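Local coordinates for protein L544 (Acanthamoeba polyphaga mimivirus, PDB 4AMQ) that probably transfers nucleotidyl groups in a metal-dependent reaction, pairing a manganese-binding nucleotidyltransferase domain with a helical domain, at residues 159-163 with 164-168; 271-274 with 275-278; 282-285 with 286-289. All coordinates share one frame; numbering follows the deposited sequence.

How the interactions relate
Following the chain from the N terminus, interaction 1 comes first, where helix 152-163 turns into strand 164-167 at one edge of the mixed sheet in the nucleotidyltransferase domain. Interaction 2 joins helix 259-272 to helix 274-292 in the helical domain, and interaction 3 lies farther along that second helix. All three are local: each spans one continuous run of residues, so none closes a long loop, and they follow in series without nesting or crossing. Interactions 2 and 3 touch through Leu275 and Arg282. Interaction 1 remains separate, its nearest atoms about 6 Å from interaction 3 and about 18 Å from interaction 2.

Interaction 1: 159-163 with 164-168; sequences IWDLY and KLRWT
Lys164 N donates to Trp160 O at 2.9 Å, and with an N-H...O angle of 168° this nearly straight bond closes the last turn of helix 152-163. Lys164 is the first residue to leave helical geometry, and strand 164-167 starts there. The side chains of the same two residues run alongside each other. Lys164 lays CG over one face of the Trp160 indole, 3.3 Å from the centroid of the six-membered ring and only 13° off its normal, a CH-pi contact. Two successive bends, at chi2 and chi3, curve the lysine chain along the indole, and CD continues toward the rim, 3.5 Å from Trp160 CH2. Tyr163 flanks the lysine as well, its CD2 lying 3.9 Å from Lys164 CD, so the aliphatic part of the lysine is in contact with two aromatic rings. In the second link, the Asp161 carboxylate and Arg166 guanidinium planes are only 16° apart and stack: Asp161 OD1 sits over the guanidinium face, 3.2 Å from Arg166 NH1. No N-H points at the oxygen, so this salt bridge rests on charge rather than on a directed bond. Between the two backbones, one water donates to Asp161 O at 2.9 Å and accepts from Arg166 N at 2.8 Å, bridging the helix end to the strand. Arg166 also makes a cation-pi contact with Tyr103. Trp160 and Asp161 lie at the surface, whereas Leu165 is buried, touching Leu179 and Lys177. Strand 164-167 is the outermost strand at its end of the mixed sheet and runs antiparallel to strand 99-108, with backbone bonds from Leu165 to Cys106 and Gly107; this helix-to-strand turn thus delivers the chain directly onto the sheet edge.

Interaction 2: 271-274 with 275-278; sequences TKFG and LYKQ
Phe273 and Tyr276 form an offset edge-to-face aromatic pair at the helix-to-helix junction of the helical domain, between helices 259-272 and 274-292, where Phe273 is both the first residue out of the one helix and the N-cap position of the next. The edge of the phenylalanine is directed at the tyrosine face, with the planes at 69° and the centroids 5.8 Å apart. Phe273 CD1 makes the approach, 4.0 Å from Tyr276 CE1. Both residues hold CG anti to the carbonyl carbon (chi1 -60° and -66°), which sets each CG beside its backbone N and lets the two rings meet, their side chains crossing at a slant. On one face of the phenyl ring Lys272 lays its CG over the centre, so this ring is met at a face and at an edge by different neighbours. The tyrosine hydroxyl reaches beyond the junction to Asn315 and Gln359, and the phenyl ring packs on Gln359 and Ser360 of helix 334-368. The new helix begins with a weak bond from Lys277 N to Phe273 O (3.4 Å), followed by a sounder one from Gln278 N to Gly274 O at 3.1 Å. One water accepts from Leu275 N at 2.7 Å and donates to Lys272 O, spanning the break. Lys277, bent at chi3 and chi4, curls back to Glu270 in a salt bridge, and a second water links its NZ (3.0 Å) to Gly274 O (2.8 Å).

Interaction 3: 282-285 with 286-289; sequences RIDS and YRTI
Thr288 grips Asp284 O twice. Its backbone N donates at 2.8 Å, and its hydroxyl OG1 donates at 3.0 Å from the opposite face of the carbonyl plane. With OG1 anti to its own carbonyl carbon (chi1 -64°), the hydroxyl is turned back along the helix. The tightly packed part of the turn is formed by the buried Ser285, Ile289 and Tyr286. Ile289 N bonds to Ser285 O at 3.0 Å, while Ile289 CG1 presses on the same oxygen, also 3.0 Å away. Ser285, Ile289 and Thr288 all pack on Phe202 of strand 196-204, and Tyr286 fills another buried side, between helices 297-311 and 334-368, where its hydroxyl bonds to Ile338 O. The pair Asp284 and Arg287 is looser. Asp284 OD1 and Arg287 NH1 form a salt bridge 3.5 Å long, with a weak hydrogen bond at only 138° and with carboxylate and guanidinium planes 39° apart. Arg287 runs extended from CG to NE, and one guanidinium face lies against Ile283 CG2, which is 4.1 Å from Arg287 NE. Tyr349 adds a cation-pi contact to this arginine and a weak hydrogen bond to Asp284 OD2. Ser285 OG likewise bonds to Val281 O, so both Ser285 and Thr288 show the familiar alpha-helical motif of a Ser/Thr hydroxyl bonded to the carbonyl four residues earlier, here on a helical-domain helix packed against the sheet.

Interaction 1: 159-163 with 164-168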
ATOM      1  N   ILE A 159      12.218  -0.610  -9.822  1.00 66.34           N
ATOM      2  CA  ILE A 159      11.710  -0.968 -11.138  1.00 62.68           C
ATOM      3  C   ILE A 159      10.375  -1.703 -11.086  1.00 55.48           C
ATOM      4  O   ILE A 159       9.847  -2.120 -12.117  1.00 55.41           O
ATOM      5  CB  ILE A 159      12.721  -1.850 -11.884  1.00 66.42           C
ATOM      6  CG1 ILE A 159      12.743  -3.255 -11.275  1.00 63.47           C
ATOM      7  CG2 ILE A 159      14.102  -1.215 -11.837  1.00 64.54           C
ATOM      8  CD1 ILE A 159      13.460  -4.283 -12.120  1.00 65.00           C
ATOM      9  N   TRP A 160       9.832  -1.863  -9.884  1.00 57.26           N
ATOM     10  CA  TRP A 160       8.570  -2.571  -9.720  1.00 59.69           C
ATOM     11  C   TRP A 160       7.445  -1.861 -10.467  1.00 51.11           C
ATOM     12  O   TRP A 160       6.665  -2.494 -11.175  1.00 46.98           O
ATOM     13  CB  TRP A 160       8.225  -2.719  -8.236  1.00 61.51           C
ATOM     14  CG  TRP A 160       6.984  -3.522  -7.983  1.00 65.56           C
ATOM     15  CD1 TRP A 160       5.881  -3.129  -7.281  1.00 63.80           C
ATOM     16  CD2 TRP A 160       6.713  -4.854  -8.444  1.00 67.57           C
ATOM     17  NE1 TRP A 160       4.944  -4.135  -7.269  1.00 66.02           N
ATOM     18  CE2 TRP A 160       5.430  -5.204  -7.976  1.00 69.47           C
ATOM     19  CE3 TRP A 160       7.432  -5.784  -9.203  1.00 66.59           C
ATOM     20  CZ2 TRP A 160       4.850  -6.444  -8.242  1.00 71.91           C
ATOM     21  CZ3 TRP A 160       6.854  -7.014  -9.466  1.00 66.24           C
ATOM     22  CH2 TRP A 160       5.576  -7.334  -8.986  1.00 69.74           C
ATOM     23  N   ASP A 161       7.374  -0.543 -10.314  1.00 50.62           N
ATOM     24  CA  ASP A 161       6.342   0.248 -10.973  1.00 51.49           C
ATOM     25  C   ASP A 161       6.511   0.221 -12.489  1.00 53.67           C
ATOM     26  O   ASP A 161       5.571   0.501 -13.237  1.00 50.63           O
ATOM     27  CB  ASP A 161       6.368   1.688 -10.462  1.00 46.19           C
ATOM     28  CG  ASP A 161       6.082   1.781  -8.975  1.00 55.23           C
ATOM     29  OD1 ASP A 161       5.292   0.953  -8.471  1.00 50.12           O
ATOM     30  OD2 ASP A 161       6.651   2.676  -8.312  1.00 56.29           O
ATOM     31  N   LEU A 162       7.716  -0.123 -12.933  1.00 48.12           N
ATOM     32  CA  LEU A 162       8.027  -0.176 -14.357  1.00 48.90           C
ATOM     33  C   LEU A 162       7.785  -1.568 -14.937  1.00 47.88           C
ATOM     34  O   LEU A 162       7.392  -1.703 -16.094  1.00 45.40           O
ATOM     35  CB  LEU A 162       9.470   0.270 -14.600  1.00 52.47           C
ATOM     36  CG  LEU A 162       9.741   1.742 -14.283  1.00 52.76           C
ATOM     37  CD1 LEU A 162      11.229   2.012 -14.112  1.00 53.04           C
ATOM     38  CD2 LEU A 162       9.145   2.634 -15.361  1.00 55.51           C
ATOM     39  N   TYR A 163       8.016  -2.597 -14.129  1.00 50.71           N
ATOM     40  CA  TYR A 163       7.732  -3.966 -14.547  1.00 48.07           C
ATOM     41  C   TYR A 163       6.229  -4.220 -14.591  1.00 47.37           C
ATOM     42  O   TYR A 163       5.710  -4.724 -15.583  1.00 47.47           O
ATOM     43  CB  TYR A 163       8.421  -4.978 -13.627  1.00 49.66           C
ATOM     44  CG  TYR A 163       8.077  -6.417 -13.943  1.00 50.75           C
ATOM     45  CD1 TYR A 163       8.084  -6.880 -15.251  1.00 50.81           C
ATOM     46  CD2 TYR A 163       7.754  -7.313 -12.932  1.00 54.50           C
ATOM     47  CE1 TYR A 163       7.771  -8.190 -15.546  1.00 55.68           C
ATOM     48  CE2 TYR A 163       7.442  -8.630 -13.217  1.00 50.01           C
ATOM     49  CZ  TYR A 163       7.451  -9.061 -14.526  1.00 55.54           C
ATOM     50  OH  TYR A 163       7.140 -10.370 -14.820  1.00 62.08           O
ATOM     51  N   LYS A 164       5.533  -3.862 -13.515  1.00 48.34           N
ATOM     52  CA  LYS A 164       4.079  -3.999 -13.464  1.00 52.25           C
ATOM     53  C   LYS A 164       3.399  -2.774 -14.065  1.00 45.05           C
ATOM     54  O   LYS A 164       3.645  -1.648 -13.634  1.00 45.85           O
ATOM     55  CB  LYS A 164       3.606  -4.198 -12.024  1.00 54.10           C
ATOM     56  CG  LYS A 164       4.275  -5.352 -11.309  1.00 60.03           C
ATOM     57  CD  LYS A 164       3.987  -6.681 -11.992  1.00 66.45           C
ATOM     58  CE  LYS A 164       2.541  -7.109 -11.797  1.00 67.06           C
ATOM     59  NZ  LYS A 164       2.281  -8.447 -12.400  1.00 76.65           N
ATOM     60  N   LEU A 165       2.543  -2.996 -15.058  1.00 35.04           N
ATOM     61  CA  LEU A 165       1.860  -1.900 -15.729  1.00 38.61           C
ATOM     62  C   LEU A 165       0.730  -1.317 -14.883  1.00 42.57           C
ATOM     63  O   LEU A 165      -0.292  -1.966 -14.652  1.00 37.91           O
ATOM     64  CB  LEU A 165       1.324  -2.350 -17.088  1.00 38.72           C
ATOM     65  CG  LEU A 165       2.369  -2.734 -18.139  1.00 46.28           C
ATOM     66  CD1 LEU A 165       1.696  -3.174 -19.427  1.00 44.19           C
ATOM     67  CD2 LEU A 165       3.316  -1.572 -18.400  1.00 45.12           C
ATOM     68  N   ARG A 166       0.925  -0.086 -14.419  1.00 35.54           N
ATOM     69  CA  ARG A 166      -0.118   0.624 -13.693  1.00 33.29           C
ATOM     70  C   ARG A 166      -0.836   1.571 -14.646  1.00 36.15           C
ATOM     71  O   ARG A 166      -0.269   2.572 -15.081  1.00 38.37           O
ATOM     72  CB  ARG A 166       0.472   1.399 -12.509  1.00 34.06           C
ATOM     73  CG  ARG A 166       1.362   0.560 -11.597  1.00 40.31           C
ATOM     74  CD  ARG A 166       1.646   1.257 -10.266  1.00 39.40           C
ATOM     75  NE  ARG A 166       2.387   2.506 -10.427  1.00 39.85           N
ATOM     76  CZ  ARG A 166       2.869   3.223  -9.415  1.00 41.78           C
ATOM     77  NH1 ARG A 166       2.694   2.814  -8.167  1.00 37.19           N
ATOM     78  NH2 ARG A 166       3.532   4.348  -9.649  1.00 38.62           N
ATOM     79  N   TRP A 167      -2.078   1.244 -14.982  1.00 34.01           N
ATOM     80  CA  TRP A 167      -2.869   2.071 -15.885  1.00 32.93           C
ATOM     81  C   TRP A 167      -3.630   3.144 -15.108  1.00 32.85           C
ATOM     82  O   TRP A 167      -4.250   2.855 -14.083  1.00 28.98           O
ATOM     83  CB  TRP A 167      -3.854   1.202 -16.677  1.00 34.89           C
ATOM     84  CG  TRP A 167      -3.191   0.175 -17.556  1.00 37.41           C
ATOM     85  CD1 TRP A 167      -2.474  -0.913 -17.148  1.00 36.88           C
ATOM     86  CD2 TRP A 167      -3.191   0.138 -18.989  1.00 36.54           C
ATOM     87  NE1 TRP A 167      -2.022  -1.619 -18.235  1.00 39.79           N
ATOM     88  CE2 TRP A 167      -2.449  -0.995 -19.378  1.00 40.75           C
ATOM     89  CE3 TRP A 167      -3.741   0.957 -19.980  1.00 41.49           C
ATOM     90  CZ2 TRP A 167      -2.244  -1.331 -20.715  1.00 40.83           C
ATOM     91  CZ3 TRP A 167      -3.538   0.622 -21.308  1.00 47.35           C
ATOM     92  CH2 TRP A 167      -2.795  -0.511 -21.663  1.00 44.70           C
ATOM     93  N   THR A 168      -3.576   4.385 -15.585  1.00 31.51           N
ATOM     94  CA  THR A 168      -4.425   5.437 -15.037  1.00 32.33           C
ATOM     95  C   THR A 168      -5.814   5.300 -15.645  1.00 37.32           C
ATOM     96  O   THR A 168      -5.992   4.588 -16.636  1.00 34.76           O
ATOM     97  CB  THR A 168      -3.882   6.846 -15.349  1.00 32.87           C
ATOM     98  OG1 THR A 168      -3.793   7.021 -16.766  1.00 35.75           O
ATOM     99  CG2 THR A 168      -2.506   7.047 -14.728  1.00 29.94           C
TER
HETATM  100  O   HOH W   1       3.323   1.350 -14.878  1.00 47.56           O

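Interaction 2: 271-274 with 275-278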
ATOM      1  N   THR A 271      -3.083  -3.346  18.727  1.00 33.49           N
ATOM      2  CA  THR A 271      -3.703  -2.455  19.705  1.00 38.12           C
ATOM      3  C   THR A 271      -2.694  -1.509  20.349  1.00 36.57           C
ATOM      4  O   THR A 271      -2.824  -0.290  20.250  1.00 37.92           O
ATOM      5  CB  THR A 271      -4.479  -3.231  20.795  1.00 32.46           C
ATOM      6  OG1 THR A 271      -5.570  -3.933  20.192  1.00 31.72           O
ATOM      7  CG2 THR A 271      -5.032  -2.277  21.843  1.00 39.66           C
ATOM      8  N   LYS A 272      -1.684  -2.071  21.001  1.00 32.67           N
ATOM      9  CA  LYS A 272      -0.680  -1.253  21.663  1.00 32.87           C
ATOM     10  C   LYS A 272       0.030  -0.320  20.686  1.00 38.55           C
ATOM     11  O   LYS A 272       0.233   0.858  20.983  1.00 36.65           O
ATOM     12  CB  LYS A 272       0.335  -2.130  22.391  1.00 36.07           C
ATOM     13  CG  LYS A 272       1.367  -1.340  23.167  1.00 35.23           C
ATOM     14  CD  LYS A 272       2.240  -2.252  24.007  1.00 42.69           C
ATOM     15  CE  LYS A 272       3.361  -1.469  24.663  1.00 48.91           C
ATOM     16  NZ  LYS A 272       2.836  -0.377  25.531  1.00 56.42           N
ATOM     17  N   PHE A 273       0.405  -0.846  19.522  1.00 37.28           N
ATOM     18  CA  PHE A 273       1.124  -0.055  18.526  1.00 30.61           C
ATOM     19  C   PHE A 273       0.304   0.158  17.256  1.00 29.22           C
ATOM     20  O   PHE A 273       0.826   0.602  16.236  1.00 29.10           O
ATOM     21  CB  PHE A 273       2.464  -0.709  18.190  1.00 30.37           C
ATOM     22  CG  PHE A 273       3.384  -0.844  19.372  1.00 36.13           C
ATOM     23  CD1 PHE A 273       3.886   0.281  20.006  1.00 34.02           C
ATOM     24  CD2 PHE A 273       3.751  -2.094  19.844  1.00 37.33           C
ATOM     25  CE1 PHE A 273       4.729   0.159  21.094  1.00 36.90           C
ATOM     26  CE2 PHE A 273       4.596  -2.220  20.930  1.00 38.77           C
ATOM     27  CZ  PHE A 273       5.086  -1.091  21.556  1.00 37.64           C
ATOM     28  N   GLY A 274      -0.982  -0.160  17.332  1.00 29.64           N
ATOM     29  CA  GLY A 274      -1.870  -0.046  16.189  1.00 31.58           C
ATOM     30  C   GLY A 274      -1.869   1.315  15.513  1.00 28.79           C
ATOM     31  O   GLY A 274      -1.895   1.398  14.288  1.00 27.05           O
ATOM     32  N   LEU A 275      -1.835   2.382  16.306  1.00 29.81           N
ATOM     33  CA  LEU A 275      -1.923   3.739  15.759  1.00 29.86           C
ATOM     34  C   LEU A 275      -0.638   4.153  15.039  1.00 25.87           C
ATOM     35  O   LEU A 275      -0.677   4.909  14.068  1.00 26.26           O
ATOM     36  CB  LEU A 275      -2.286   4.752  16.852  1.00 26.50           C
ATOM     37  CG  LEU A 275      -2.492   6.199  16.385  1.00 29.14           C
ATOM     38  CD1 LEU A 275      -3.450   6.263  15.202  1.00 25.26           C
ATOM     39  CD2 LEU A 275      -2.983   7.087  17.528  1.00 31.51           C
ATOM     40  N   TYR A 276       0.499   3.658  15.518  1.00 24.77           N
ATOM     41  CA  TYR A 276       1.770   3.888  14.840  1.00 27.36           C
ATOM     42  C   TYR A 276       1.727   3.343  13.416  1.00 27.60           C
ATOM     43  O   TYR A 276       2.186   3.993  12.479  1.00 24.70           O
ATOM     44  CB  TYR A 276       2.921   3.225  15.598  1.00 27.65           C
ATOM     45  CG  TYR A 276       3.204   3.812  16.963  1.00 31.44           C
ATOM     46  CD1 TYR A 276       2.429   3.467  18.059  1.00 29.68           C
ATOM     47  CD2 TYR A 276       4.256   4.697  17.157  1.00 29.53           C
ATOM     48  CE1 TYR A 276       2.684   3.993  19.307  1.00 30.19           C
ATOM     49  CE2 TYR A 276       4.519   5.228  18.407  1.00 36.10           C
ATOM     50  CZ  TYR A 276       3.727   4.871  19.478  1.00 33.53           C
ATOM     51  OH  TYR A 276       3.976   5.390  20.727  1.00 34.77           O
ATOM     52  N   LYS A 277       1.183   2.140  13.260  1.00 26.77           N
ATOM     53  CA  LYS A 277       1.103   1.504  11.949  1.00 28.75           C
ATOM     54  C   LYS A 277       0.098   2.220  11.048  1.00 27.17           C
ATOM     55  O   LYS A 277       0.339   2.395   9.856  1.00 26.62           O
ATOM     56  CB  LYS A 277       0.755   0.013  12.084  1.00 26.13           C
ATOM     57  CG  LYS A 277       0.368  -0.671  10.781  1.00 26.17           C
ATOM     58  CD  LYS A 277       0.561  -2.186  10.860  1.00 29.85           C
ATOM     59  CE  LYS A 277      -0.253  -2.821  11.979  1.00 25.24           C
ATOM     60  NZ  LYS A 277      -1.716  -2.795  11.702  1.00 27.42           N
ATOM     61  N   GLN A 278      -1.021   2.643  11.628  1.00 25.91           N
ATOM     62  CA  GLN A 278      -2.072   3.295  10.854  1.00 26.45           C
ATOM     63  C   GLN A 278      -1.591   4.637  10.307  1.00 25.79           C
ATOM     64  O   GLN A 278      -1.875   4.985   9.165  1.00 25.85           O
ATOM     65  CB  GLN A 278      -3.339   3.477  11.697  1.00 25.85           C
ATOM     66  CG  GLN A 278      -4.578   3.826  10.878  1.00 24.11           C
ATOM     67  CD  GLN A 278      -5.690   4.426  11.719  1.00 30.39           C
ATOM     68  OE1 GLN A 278      -5.506   5.460  12.365  1.00 29.18           O
ATOM     69  NE2 GLN A 278      -6.850   3.783  11.712  1.00 26.55           N
TER
HETATM   70  O   HOH W   2      -1.121   2.695  18.928  1.00 32.97           O
HETATM   71  O   HOH W   3      -3.021  -0.114  12.214  1.00 23.59           O

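Interaction 3: 282-285 with 286-289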
ATOM      1  N   ARG A 282      -1.273   5.917   6.508  1.00 25.66           N
ATOM      2  CA  ARG A 282      -1.987   7.136   6.149  1.00 23.03           C
ATOM      3  C   ARG A 282      -1.050   8.131   5.464  1.00 22.28           C
ATOM      4  O   ARG A 282      -1.457   8.851   4.559  1.00 22.85           O
ATOM      5  CB  ARG A 282      -2.655   7.746   7.384  1.00 24.50           C
ATOM      6  CG  ARG A 282      -3.845   6.929   7.901  1.00 27.15           C
ATOM      7  CD  ARG A 282      -4.187   7.245   9.354  1.00 29.54           C
ATOM      8  NE  ARG A 282      -4.390   8.673   9.590  1.00 31.65           N
ATOM      9  CZ  ARG A 282      -4.735   9.195  10.764  1.00 30.40           C
ATOM     10  NH1 ARG A 282      -4.927   8.406  11.814  1.00 30.10           N
ATOM     11  NH2 ARG A 282      -4.890  10.507  10.887  1.00 28.30           N
ATOM     12  N   ILE A 283       0.209   8.152   5.888  1.00 23.95           N
ATOM     13  CA  ILE A 283       1.232   8.955   5.221  1.00 24.45           C
ATOM     14  C   ILE A 283       1.566   8.375   3.841  1.00 24.59           C
ATOM     15  O   ILE A 283       1.792   9.119   2.891  1.00 25.07           O
ATOM     16  CB  ILE A 283       2.510   9.062   6.072  1.00 25.86           C
ATOM     17  CG1 ILE A 283       2.249   9.917   7.316  1.00 25.51           C
ATOM     18  CG2 ILE A 283       3.648   9.655   5.261  1.00 28.89           C
ATOM     19  CD1 ILE A 283       3.362   9.869   8.336  1.00 23.98           C
ATOM     20  N   ASP A 284       1.593   7.047   3.729  1.00 24.31           N
ATOM     21  CA  ASP A 284       1.753   6.403   2.423  1.00 26.23           C
ATOM     22  C   ASP A 284       0.608   6.760   1.464  1.00 22.50           C
ATOM     23  O   ASP A 284       0.819   6.908   0.264  1.00 25.06           O
ATOM     24  CB  ASP A 284       1.843   4.886   2.572  1.00 30.86           C
ATOM     25  CG  ASP A 284       3.204   4.421   3.037  1.00 39.76           C
ATOM     26  OD1 ASP A 284       4.212   5.098   2.734  1.00 40.34           O
ATOM     27  OD2 ASP A 284       3.265   3.361   3.694  1.00 43.60           O
ATOM     28  N   SER A 285      -0.601   6.898   2.000  1.00 24.44           N
ATOM     29  CA  SER A 285      -1.753   7.305   1.196  1.00 25.30           C
ATOM     30  C   SER A 285      -1.567   8.702   0.593  1.00 25.68           C
ATOM     31  O   SER A 285      -1.850   8.922  -0.585  1.00 23.30           O
ATOM     32  CB  SER A 285      -3.032   7.251   2.031  1.00 26.55           C
ATOM     33  OG  SER A 285      -3.317   5.920   2.415  1.00 32.26           O
ATOM     34  N   TYR A 286      -1.088   9.640   1.405  1.00 22.56           N
ATOM     35  CA  TYR A 286      -0.759  10.979   0.927  1.00 20.25           C
ATOM     36  C   TYR A 286       0.231  10.872  -0.231  1.00 22.74           C
ATOM     37  O   TYR A 286      -0.025  11.368  -1.330  1.00 22.55           O
ATOM     38  CB  TYR A 286      -0.160  11.799   2.075  1.00 22.01           C
ATOM     39  CG  TYR A 286       0.013  13.281   1.802  1.00 20.99           C
ATOM     40  CD1 TYR A 286       1.017  13.745   0.958  1.00 18.61           C
ATOM     41  CD2 TYR A 286      -0.820  14.217   2.402  1.00 21.89           C
ATOM     42  CE1 TYR A 286       1.181  15.099   0.718  1.00 22.06           C
ATOM     43  CE2 TYR A 286      -0.665  15.574   2.165  1.00 19.93           C
ATOM     44  CZ  TYR A 286       0.339  16.007   1.326  1.00 21.70           C
ATOM     45  OH  TYR A 286       0.492  17.351   1.093  1.00 21.98           O
ATOM     46  N   ARG A 287       1.355  10.204   0.019  1.00 24.42           N
ATOM     47  CA  ARG A 287       2.406  10.019  -0.983  1.00 26.50           C
ATOM     48  C   ARG A 287       1.902   9.401  -2.277  1.00 22.28           C
ATOM     49  O   ARG A 287       2.171   9.908  -3.366  1.00 22.77           O
ATOM     50  CB  ARG A 287       3.515   9.129  -0.429  1.00 26.59           C
ATOM     51  CG  ARG A 287       4.344   9.758   0.661  1.00 33.03           C
ATOM     52  CD  ARG A 287       5.113   8.680   1.394  1.00 32.15           C
ATOM     53  NE  ARG A 287       6.241   9.217   2.141  1.00 40.77           N
ATOM     54  CZ  ARG A 287       7.137   8.461   2.763  1.00 40.13           C
ATOM     55  NH1 ARG A 287       7.026   7.142   2.726  1.00 33.31           N
ATOM     56  NH2 ARG A 287       8.141   9.022   3.420  1.00 42.85           N
ATOM     57  N   THR A 288       1.188   8.289  -2.150  1.00 20.64           N
ATOM     58  CA  THR A 288       0.692   7.560  -3.313  1.00 24.57           C
ATOM     59  C   THR A 288      -0.259   8.412  -4.148  1.00 23.74           C
ATOM     60  O   THR A 288      -0.121   8.496  -5.366  1.00 24.51           O
ATOM     61  CB  THR A 288      -0.017   6.256  -2.903  1.00 26.87           C
ATOM     62  OG1 THR A 288       0.928   5.370  -2.291  1.00 28.98           O
ATOM     63  CG2 THR A 288      -0.627   5.575  -4.119  1.00 26.83           C
ATOM     64  N   ILE A 289      -1.225   9.045  -3.490  1.00 25.03           N
ATOM     65  CA  ILE A 289      -2.182   9.888  -4.198  1.00 24.07           C
ATOM     66  C   ILE A 289      -1.470  11.078  -4.838  1.00 20.67           C
ATOM     67  O   ILE A 289      -1.721  11.413  -5.993  1.00 19.51           O
ATOM     68  CB  ILE A 289      -3.308  10.388  -3.274  1.00 22.96           C
ATOM     69  CG1 ILE A 289      -4.056   9.204  -2.658  1.00 25.48           C
ATOM     70  CG2 ILE A 289      -4.274  11.274  -4.047  1.00 21.89           C
ATOM     71  CD1 ILE A 289      -5.080   9.606  -1.612  1.00 24.74           C
TER